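Local coordinates for protein ORF48 (PDB 3UH8) that is probably a structural part of the phage TP901-1 baseplate, which takes part in host adhesion, and has an all-beta, immunoglobulin-like N-terminal domain, at residues T2-I6 with V20-H24; L8-N14 with F112-F117; N44-L48 with S99-Q103. One frame throughout, in Å; residues are numbered along the deposited sequence.

Contact 1 of 3, residues T2-I6 with V20-H24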
loop_
_atom_site.group_PDB
_atom_site.type_symbol
_atom_site.label_atom_id
_atom_site.label_comp_id
_atom_site.label_asym_id
_atom_site.label_seq_id
_atom_site.Cartn_x
_atom_site.Cartn_y
_atom_site.Cartn_z
ATOM N N THR A 2 -9.652 -12.632 1.504
ATOM C CA THR A 2 -8.995 -12.573 0.193
ATOM C C THR A 2 -7.710 -11.752 0.198
ATOM O O THR A 2 -7.581 -10.805 0.977
ATOM C CB THR A 2 -9.968 -12.110 -0.902
ATOM O OG1 THR A 2 -10.553 -10.863 -0.528
ATOM C CG2 THR A 2 -11.039 -13.142 -1.200
ATOM N N GLU A 3 -6.761 -12.123 -0.681
ATOM C CA GLU A 3 -5.470 -11.448 -0.832
ATOM C C GLU A 3 -5.211 -11.036 -2.279
ATOM O O GLU A 3 -5.585 -11.760 -3.204
ATOM C CB GLU A 3 -4.321 -12.312 -0.290
ATOM C CG GLU A 3 -4.272 -12.376 1.228
ATOM C CD GLU A 3 -3.240 -13.329 1.798
ATOM O OE1 GLU A 3 -3.356 -14.553 1.556
ATOM O OE2 GLU A 3 -2.336 -12.855 2.524
ATOM N N HIS A 4 -4.571 -9.866 -2.469
ATOM C CA HIS A 4 -4.258 -9.319 -3.789
ATOM C C HIS A 4 -2.772 -8.987 -3.913
ATOM O O HIS A 4 -2.307 -8.006 -3.328
ATOM C CB HIS A 4 -5.152 -8.107 -4.118
ATOM C CG HIS A 4 -6.617 -8.410 -4.067
ATOM N ND1 HIS A 4 -7.329 -8.729 -5.210
ATOM C CD2 HIS A 4 -7.454 -8.455 -3.005
ATOM C CE1 HIS A 4 -8.572 -8.942 -4.809
ATOM N NE2 HIS A 4 -8.692 -8.791 -3.488
ATOM N N PHE A 5 -2.020 -9.832 -4.651
ATOM C CA PHE A 5 -0.578 -9.665 -4.834
ATOM C C PHE A 5 -0.182 -8.796 -6.017
ATOM O O PHE A 5 -0.590 -9.063 -7.148
ATOM C CB PHE A 5 0.155 -11.014 -4.872
ATOM C CG PHE A 5 1.664 -10.909 -4.933
ATOM C CD1 PHE A 5 2.398 -10.520 -3.820
ATOM C CD2 PHE A 5 2.351 -11.207 -6.103
ATOM C CE1 PHE A 5 3.792 -10.419 -3.879
ATOM C CE2 PHE A 5 3.744 -11.112 -6.159
ATOM C CZ PHE A 5 4.456 -10.718 -5.048
ATOM N N ILE A 6 0.646 -7.773 -5.740
ATOM C CA ILE A 6 1.194 -6.814 -6.707
ATOM C C ILE A 6 2.639 -6.440 -6.349
ATOM O O ILE A 6 3.024 -6.509 -5.181
ATOM C CB ILE A 6 0.305 -5.541 -6.888
ATOM C CG1 ILE A 6 0.050 -4.798 -5.553
ATOM C CG2 ILE A 6 -0.990 -5.840 -7.662
ATOM C CD1 ILE A 6 -0.334 -3.345 -5.709
ATOM N N VAL A 20 -6.168 -4.922 -8.944
ATOM C CA VAL A 20 -6.713 -5.225 -7.618
ATOM C C VAL A 20 -8.183 -4.811 -7.599
ATOM O O VAL A 20 -8.486 -3.629 -7.762
ATOM C CB VAL A 20 -5.893 -4.561 -6.473
ATOM C CG1 VAL A 20 -6.582 -4.723 -5.117
ATOM C CG2 VAL A 20 -4.475 -5.117 -6.418
ATOM N N LYS A 21 -9.086 -5.785 -7.408
ATOM C CA LYS A 21 -10.529 -5.544 -7.361
ATOM C C LYS A 21 -11.103 -5.908 -5.995
ATOM O O LYS A 21 -11.307 -7.088 -5.694
ATOM C CB LYS A 21 -11.260 -6.270 -8.503
ATOM C CG LYS A 21 -10.917 -5.727 -9.880
ATOM C CD LYS A 21 -11.658 -6.450 -10.982
ATOM C CE LYS A 21 -11.404 -5.807 -12.321
ATOM N NZ LYS A 21 -12.129 -6.506 -13.411
ATOM N N LEU A 22 -11.333 -4.886 -5.159
ATOM C CA LEU A 22 -11.867 -5.058 -3.808
ATOM C C LEU A 22 -13.396 -4.950 -3.777
ATOM O O LEU A 22 -14.000 -4.443 -4.725
ATOM C CB LEU A 22 -11.216 -4.062 -2.821
ATOM C CG LEU A 22 -9.679 -4.054 -2.703
ATOM C CD1 LEU A 22 -9.216 -2.981 -1.740
ATOM C CD2 LEU A 22 -9.136 -5.398 -2.246
ATOM N N ARG A 23 -14.018 -5.460 -2.700
ATOM C CA ARG A 23 -15.469 -5.435 -2.509
ATOM C C ARG A 23 -15.833 -4.521 -1.355
ATOM O O ARG A 23 -15.315 -4.672 -0.248
ATOM C CB ARG A 23 -16.039 -6.846 -2.316
ATOM C CG ARG A 23 -16.066 -7.662 -3.604
ATOM C CD ARG A 23 -16.200 -9.147 -3.336
ATOM N NE ARG A 23 -15.085 -9.653 -2.538
ATOM C CZ ARG A 23 -14.518 -10.844 -2.701
ATOM N NH1 ARG A 23 -14.951 -11.672 -3.641
ATOM N NH2 ARG A 23 -13.507 -11.210 -1.926
ATOM N N HIS A 24 -16.713 -3.558 -1.641
ATOM C CA HIS A 24 -17.180 -2.512 -0.737
ATOM C C HIS A 24 -17.737 -2.942 0.637
ATOM O O HIS A 24 -17.225 -2.484 1.663
ATOM C CB HIS A 24 -18.128 -1.560 -1.487
ATOM C CG HIS A 24 -19.006 -0.743 -0.597
ATOM N ND1 HIS A 24 -18.497 0.289 0.164
ATOM C CD2 HIS A 24 -20.330 -0.861 -0.350
ATOM C CE1 HIS A 24 -19.526 0.774 0.835
ATOM N NE2 HIS A 24 -20.651 0.114 0.555
HETATM O O HOH W 1 -12.835 -11.219 1.091
#

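Contact 2 of 3, residues L8-N14 with F112-F117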
loop_
_atom_site.group_PDB
_atom_site.type_symbol
_atom_site.label_atom_id
_atom_site.label_comp_id
_atom_site.label_asym_id
_atom_site.label_seq_id
_atom_site.Cartn_x
_atom_site.Cartn_y
_atom_site.Cartn_z
ATOM N N LEU A 8 5.273 -3.317 -6.378
ATOM C CA LEU A 8 5.334 -1.858 -6.456
ATOM C C LEU A 8 6.749 -1.314 -6.478
ATOM O O LEU A 8 7.585 -1.724 -5.673
ATOM C CB LEU A 8 4.506 -1.199 -5.338
ATOM C CG LEU A 8 3.008 -1.499 -5.352
ATOM C CD1 LEU A 8 2.363 -1.075 -4.068
ATOM C CD2 LEU A 8 2.316 -0.853 -6.543
ATOM N N SER A 9 7.004 -0.369 -7.397
ATOM C CA SER A 9 8.301 0.269 -7.591
ATOM C C SER A 9 8.385 1.676 -6.989
ATOM O O SER A 9 7.376 2.378 -6.893
ATOM C CB SER A 9 8.664 0.302 -9.071
ATOM O OG SER A 9 9.945 0.869 -9.280
ATOM N N THR A 10 9.608 2.076 -6.596
ATOM C CA THR A 10 9.908 3.399 -6.036
ATOM C C THR A 10 10.530 4.293 -7.113
ATOM O O THR A 10 10.447 5.520 -7.032
ATOM C CB THR A 10 10.822 3.284 -4.808
ATOM O OG1 THR A 10 12.081 2.735 -5.202
ATOM C CG2 THR A 10 10.210 2.450 -3.691
ATOM N N THR A 11 11.159 3.657 -8.108
ATOM C CA THR A 11 11.807 4.302 -9.245
ATOM C C THR A 11 10.857 4.393 -10.443
ATOM O O THR A 11 10.715 5.463 -11.033
ATOM C CB THR A 11 13.083 3.522 -9.640
ATOM O OG1 THR A 11 12.719 2.180 -9.965
ATOM C CG2 THR A 11 14.151 3.513 -8.554
ATOM N N GLU A 12 10.209 3.279 -10.828
ATOM C CA GLU A 12 9.332 3.167 -12.004
ATOM C C GLU A 12 7.824 3.432 -11.781
ATOM O O GLU A 12 7.340 3.263 -10.670
ATOM C CB GLU A 12 9.463 1.764 -12.521
ATOM C CG GLU A 12 10.340 1.641 -13.714
ATOM C CD GLU A 12 11.546 0.824 -13.389
ATOM O OE1 GLU A 12 11.550 -0.367 -13.777
ATOM O OE2 GLU A 12 12.409 1.333 -12.636
ATOM N N PRO A 13 7.045 3.708 -12.853
ATOM C CA PRO A 13 5.599 3.888 -12.691
ATOM C C PRO A 13 4.912 2.603 -12.289
ATOM O O PRO A 13 5.382 1.505 -12.649
ATOM C CB PRO A 13 5.170 4.283 -14.090
ATOM C CG PRO A 13 6.202 3.623 -14.961
ATOM C CD PRO A 13 7.492 3.726 -14.263
ATOM N N ASN A 14 3.805 2.672 -11.516
ATOM C CA ASN A 14 3.090 1.480 -11.079
ATOM C C ASN A 14 1.777 1.246 -11.842
ATOM O O ASN A 14 0.891 0.582 -11.332
ATOM C CB ASN A 14 2.941 1.446 -9.574
ATOM C CG ASN A 14 4.236 1.233 -8.833
ATOM O OD1 ASN A 14 5.026 0.329 -9.131
ATOM N ND2 ASN A 14 4.485 2.086 -7.853
ATOM N N PHE A 112 11.599 7.385 2.442
ATOM C CA PHE A 112 11.285 7.154 1.027
ATOM C C PHE A 112 9.857 6.602 0.883
ATOM O O PHE A 112 9.249 6.183 1.874
ATOM C CB PHE A 112 12.314 6.214 0.353
ATOM C CG PHE A 112 12.069 4.736 0.534
ATOM C CD1 PHE A 112 11.531 3.973 -0.497
ATOM C CD2 PHE A 112 12.370 4.106 1.733
ATOM C CE1 PHE A 112 11.293 2.607 -0.325
ATOM C CE2 PHE A 112 12.143 2.737 1.898
ATOM C CZ PHE A 112 11.597 2.000 0.871
ATOM N N SER A 113 9.343 6.563 -0.356
ATOM C CA SER A 113 8.004 6.056 -0.647
ATOM C C SER A 113 7.923 5.387 -2.008
ATOM O O SER A 113 8.814 5.568 -2.842
ATOM C CB SER A 113 6.978 7.186 -0.568
ATOM O OG SER A 113 7.321 8.272 -1.414
ATOM N N THR A 114 6.849 4.612 -2.230
ATOM C CA THR A 114 6.586 3.975 -3.517
ATOM C C THR A 114 5.902 5.021 -4.391
ATOM O O THR A 114 5.446 6.059 -3.897
ATOM C CB THR A 114 5.642 2.749 -3.377
ATOM O OG1 THR A 114 4.333 3.178 -2.992
ATOM C CG2 THR A 114 6.169 1.678 -2.431
ATOM N N ARG A 115 5.788 4.730 -5.678
ATOM C CA ARG A 115 5.081 5.612 -6.588
ATOM C C ARG A 115 3.617 5.221 -6.540
ATOM O O ARG A 115 3.309 4.103 -6.115
ATOM C CB ARG A 115 5.678 5.506 -7.983
ATOM C CG ARG A 115 7.023 6.224 -8.023
ATOM C CD ARG A 115 7.785 6.022 -9.309
ATOM N NE ARG A 115 6.947 6.252 -10.485
ATOM C CZ ARG A 115 7.057 7.299 -11.295
ATOM N NH1 ARG A 115 7.991 8.217 -11.081
ATOM N NH2 ARG A 115 6.251 7.422 -12.341
ATOM N N THR A 116 2.707 6.149 -6.896
ATOM C CA THR A 116 1.268 5.873 -6.843
ATOM C C THR A 116 0.852 4.702 -7.723
ATOM O O THR A 116 1.477 4.426 -8.748
ATOM C CB THR A 116 0.403 7.117 -7.118
ATOM O OG1 THR A 116 0.579 7.550 -8.467
ATOM C CG2 THR A 116 0.646 8.249 -6.137
ATOM N N PHE A 117 -0.187 4.001 -7.285
ATOM C CA PHE A 117 -0.790 2.878 -7.978
ATOM C C PHE A 117 -2.290 2.989 -7.795
ATOM O O PHE A 117 -2.760 3.701 -6.898
ATOM C CB PHE A 117 -0.259 1.539 -7.434
ATOM C CG PHE A 117 -0.731 1.153 -6.050
ATOM C CD1 PHE A 117 -0.067 1.613 -4.920
ATOM C CD2 PHE A 117 -1.816 0.301 -5.877
ATOM C CE1 PHE A 117 -0.505 1.258 -3.640
ATOM C CE2 PHE A 117 -2.251 -0.055 -4.598
ATOM C CZ PHE A 117 -1.590 0.424 -3.487
#

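Contact 3 of 3, residues N44-L48 with S99-Q103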
loop_
_atom_site.group_PDB
_atom_site.type_symbol
_atom_site.label_atom_id
_atom_site.label_comp_id
_atom_site.label_asym_id
_atom_site.label_seq_id
_atom_site.Cartn_x
_atom_site.Cartn_y
_atom_site.Cartn_z
ATOM N N ASN A 44 14.913 -3.272 0.570
ATOM C CA ASN A 44 15.081 -3.457 2.001
ATOM C C ASN A 44 14.562 -2.203 2.696
ATOM O O ASN A 44 14.983 -1.089 2.349
ATOM C CB ASN A 44 16.570 -3.655 2.334
ATOM C CG ASN A 44 16.964 -5.066 2.675
ATOM O OD1 ASN A 44 16.922 -5.976 1.840
ATOM N ND2 ASN A 44 17.484 -5.249 3.871
ATOM N N PHE A 45 13.640 -2.348 3.648
ATOM C CA PHE A 45 13.145 -1.205 4.404
ATOM C C PHE A 45 13.270 -1.481 5.902
ATOM O O PHE A 45 12.412 -1.105 6.701
ATOM C CB PHE A 45 11.755 -0.715 3.935
ATOM C CG PHE A 45 10.657 -1.746 3.840
ATOM C CD1 PHE A 45 9.817 -1.993 4.921
ATOM C CD2 PHE A 45 10.410 -2.416 2.649
ATOM C CE1 PHE A 45 8.773 -2.920 4.819
ATOM C CE2 PHE A 45 9.371 -3.346 2.551
ATOM C CZ PHE A 45 8.561 -3.594 3.636
ATOM N N GLU A 46 14.406 -2.121 6.273
ATOM C CA GLU A 46 14.780 -2.486 7.644
ATOM C C GLU A 46 14.918 -1.226 8.479
ATOM O O GLU A 46 15.584 -0.270 8.066
ATOM C CB GLU A 46 16.105 -3.274 7.669
ATOM C CG GLU A 46 16.127 -4.470 6.733
ATOM C CD GLU A 46 17.208 -5.514 6.949
ATOM O OE1 GLU A 46 18.126 -5.288 7.772
ATOM O OE2 GLU A 46 17.147 -6.557 6.261
ATOM N N GLY A 47 14.244 -1.225 9.622
ATOM C CA GLY A 47 14.216 -0.090 10.532
ATOM C C GLY A 47 13.189 0.955 10.145
ATOM O O GLY A 47 13.110 2.005 10.788
ATOM N N LEU A 48 12.396 0.681 9.087
ATOM C CA LEU A 48 11.345 1.577 8.603
ATOM C C LEU A 48 9.975 0.923 8.692
ATOM O O LEU A 48 9.841 -0.289 8.494
ATOM C CB LEU A 48 11.612 2.079 7.168
ATOM C CG LEU A 48 12.892 2.893 6.916
ATOM C CD1 LEU A 48 13.072 3.170 5.443
ATOM C CD2 LEU A 48 12.883 4.207 7.674
ATOM N N SER A 99 4.332 4.754 2.025
ATOM C CA SER A 99 5.372 5.618 2.578
ATOM C C SER A 99 6.081 4.886 3.721
ATOM O O SER A 99 5.419 4.321 4.592
ATOM C CB SER A 99 4.763 6.929 3.064
ATOM O OG SER A 99 5.687 7.712 3.799
ATOM N N PHE A 100 7.423 4.882 3.701
ATOM C CA PHE A 100 8.252 4.195 4.695
ATOM C C PHE A 100 8.876 5.219 5.619
ATOM O O PHE A 100 9.573 6.127 5.160
ATOM C CB PHE A 100 9.286 3.288 4.008
ATOM C CG PHE A 100 8.647 2.255 3.102
ATOM C CD1 PHE A 100 8.292 2.575 1.795
ATOM C CD2 PHE A 100 8.360 0.979 3.571
ATOM C CE1 PHE A 100 7.675 1.633 0.972
ATOM C CE2 PHE A 100 7.750 0.033 2.740
ATOM C CZ PHE A 100 7.401 0.372 1.451
ATOM N N ARG A 101 8.542 5.125 6.920
ATOM C CA ARG A 101 8.930 6.120 7.920
ATOM C C ARG A 101 9.634 5.585 9.164
ATOM O O ARG A 101 9.454 4.427 9.545
ATOM C CB ARG A 101 7.693 6.955 8.336
ATOM C CG ARG A 101 6.752 7.278 7.176
ATOM C CD ARG A 101 5.566 8.144 7.523
ATOM N NE ARG A 101 4.797 8.428 6.314
ATOM C CZ ARG A 101 3.641 9.083 6.282
ATOM N NH1 ARG A 101 3.096 9.531 7.406
ATOM N NH2 ARG A 101 3.020 9.290 5.129
ATOM N N LYS A 102 10.422 6.464 9.815
ATOM C CA LYS A 102 11.111 6.192 11.079
ATOM C C LYS A 102 10.819 7.314 12.090
ATOM O O LYS A 102 10.640 8.469 11.693
ATOM C CB LYS A 102 12.616 5.916 10.864
ATOM C CG LYS A 102 13.585 7.024 11.254
ATOM C CD LYS A 102 14.787 7.020 10.338
ATOM C CE LYS A 102 16.087 6.919 11.080
ATOM N NZ LYS A 102 17.237 7.154 10.169
ATOM N N GLN A 103 10.769 6.971 13.384
ATOM C CA GLN A 103 10.457 7.899 14.459
ATOM C C GLN A 103 11.637 8.609 15.069
ATOM O O GLN A 103 12.635 7.989 15.449
ATOM C CB GLN A 103 9.628 7.217 15.525
ATOM C CG GLN A 103 8.177 7.562 15.404
ATOM C CD GLN A 103 7.455 7.266 16.678
ATOM O OE1 GLN A 103 7.589 6.186 17.251
ATOM N NE2 GLN A 103 6.695 8.227 17.172
#

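Contact 1 of 3, residues T2-I6 with V20-H24
The imidazole of His4 meets residues 20-22 obliquely: Val20 CG1 makes an off-centre CH-pi contact, 4.2 Å from the ring centroid, and Leu22 CD2 touches CD2 of the His4 ring at 3.6 Å. The other flat group, the guanidinium of Arg23, takes the methyl CG2 of Thr2 at its edge, in its plane; the bend at chi3 brings it over. In this immunoglobulin-like beta fold, segments 2-6 and 21-23 run nearly antiparallel, their axes 8.8 Å apart at closest approach and at 157°, so side chains rather than backbone bonds fill the gap. His4 CG lies beside its backbone N (chi1 -57°), which carries CE1 to within 3.4 Å of Lys21 O. A flat, partly polar ring suits this half-exposed place, with aliphatic branches against it and a carbonyl near its far end. Deeper in, Ile6 CG2 and Val20 CG2 pack at 3.8 Å as purely apolar branches, and Ile6 also touches Phe117. Toward the solvent, the main polar partner of Arg23 is Asp26, which forms a salt bridge with NE. One water also joins Thr2 and Arg23, accepting from Thr2 OG1 at 2.8 Å and, weakly, from Arg23 NH2 at 3.1 Å.

Contact 2 of 3, residues L8-N14 with F112-F117
With Asn14 CG turned beside its own backbone N (chi1 -69°), the amide reaches both segments, while Phe117 CG sits between its backbone N and carbonyl carbon (chi1 71°), presenting the ring to Leu8. The Asn14 amide is used at both ends. OD1 accepts the N-H of Ser9 on a lone pair, in the carbonyl plane, and ND2 donates to Ser9 O at 3.1 Å and to Arg115 O at 2.9 Å. Toward Arg115 O, ND2 comes from well above the carbonyl plane, whereas it meets Ser9 O on a lone pair. Ser9 O also takes the backbone N-H of Arg115 at 3.1 Å, so two bonds grip this oxygen; the one from Arg115 N, with Asn14 ND2 to Arg115 O, ties the two segments together. Asparagine suits this buried position at the foot of an exposed loop, one small amide both accepting and donating. Ser9 OG shapes the same turn, accepting from Glu12 N in an ST motif. The long chain of Arg115, bent at chi3, lies across the backbone of 10-13, its CD 3.4 Å from Thr11 O. On the apolar side, Leu8 CD1 rests over a face of the Phe117 ring, 4.0 Å from its centroid, and Leu8 CD2 meets Phe117 CB at 3.6 Å. At the other end the methyl CG2 of Thr10 comes to the Phe112 ring edge, in plane, 3.5 Å from CE1, while its hydroxyl turns to Glu38. Strand 2-9 pairs in parallel with strand 30-38, and Phe112 and Thr114 bond by backbone to strand 92-103.

Contact 3 of 3, residues N44-L48 with S99-Q103
Phe45 and Phe100 meet ring to ring, with centroids 4.5 Å apart and planes inclined at 47°, an oblique pair that is neither a stack nor a T-shape. Phe100 CE2 stands 3.4 Å above the plane of the Phe45 ring, over its centre, and the adjoining CD2 lies 3.6 Å from Phe45 CG. Two phenyl groups suit this buried place, since a broad apolar face can receive the corner of another ring at such an inclination. Phe45 CG takes the position between its backbone N and carbonyl carbon (chi1 52°), which turns the ring from the loop toward Phe100. Beside the rings, Leu48 splits its branches between two neighbours: CD1 comes to Phe100 CB at 4.1 Å, and CD2 reaches Lys102 CB at 3.6 Å. Lysine fits here because its first carbon supplies apolar contact while the rest of the chain, bent at chi2 and chi3, leads away. The backbones approach as well, Leu48 CA lying 3.5 Å from Arg101 O in a CA-H...O contact. What holds Phe45 and Leu48 in step is a type II beta turn, closed by the bond from Leu48 N to Phe45 O at 3.0 Å; Gly47 takes its third position, where a positive phi is easily borne by a residue without a side chain. In this immunoglobulin-like, all-beta fold the turn belongs to the loop between strands 41-42 and 49-54, and it packs on the end of strand 92-103. Further out, Phe112 stacks on Phe100, and Pro50 touches both Phe45 and Phe100. On the strand's other side Arg101 NE donates to Ser99 OG at 2.8 Å, almost straight (172°) and in the guanidinium plane, while Arg101 NH2 forms a salt bridge with Glu66.

In the fold
Contacts 1 and 2 share strand 2-9, and their centres are 18 Å apart; Ile6 CD1 of the first packs on Phe117 CD2 of the second at 3.9 Å, so the two meet through apolar packing. Along the sequence their segments alternate. Contact 2 in turn touches contact 3, 15 Å away between centres, because strands 112-122 and 92-103 are neighbours: Phe112 O lies 2.9 Å from Phe100 N, a probable hydrogen bond, and Phe112 CE2 meets Leu48 CD1 at 3.7 Å. Contacts 1 and 3 do not touch, lying on opposite sides of the chain's centre with nearest atoms about 10 Å apart. Contact 2 lies between them, joined to contact 1 by packing and to contact 3 by a probable backbone bond as well as packing.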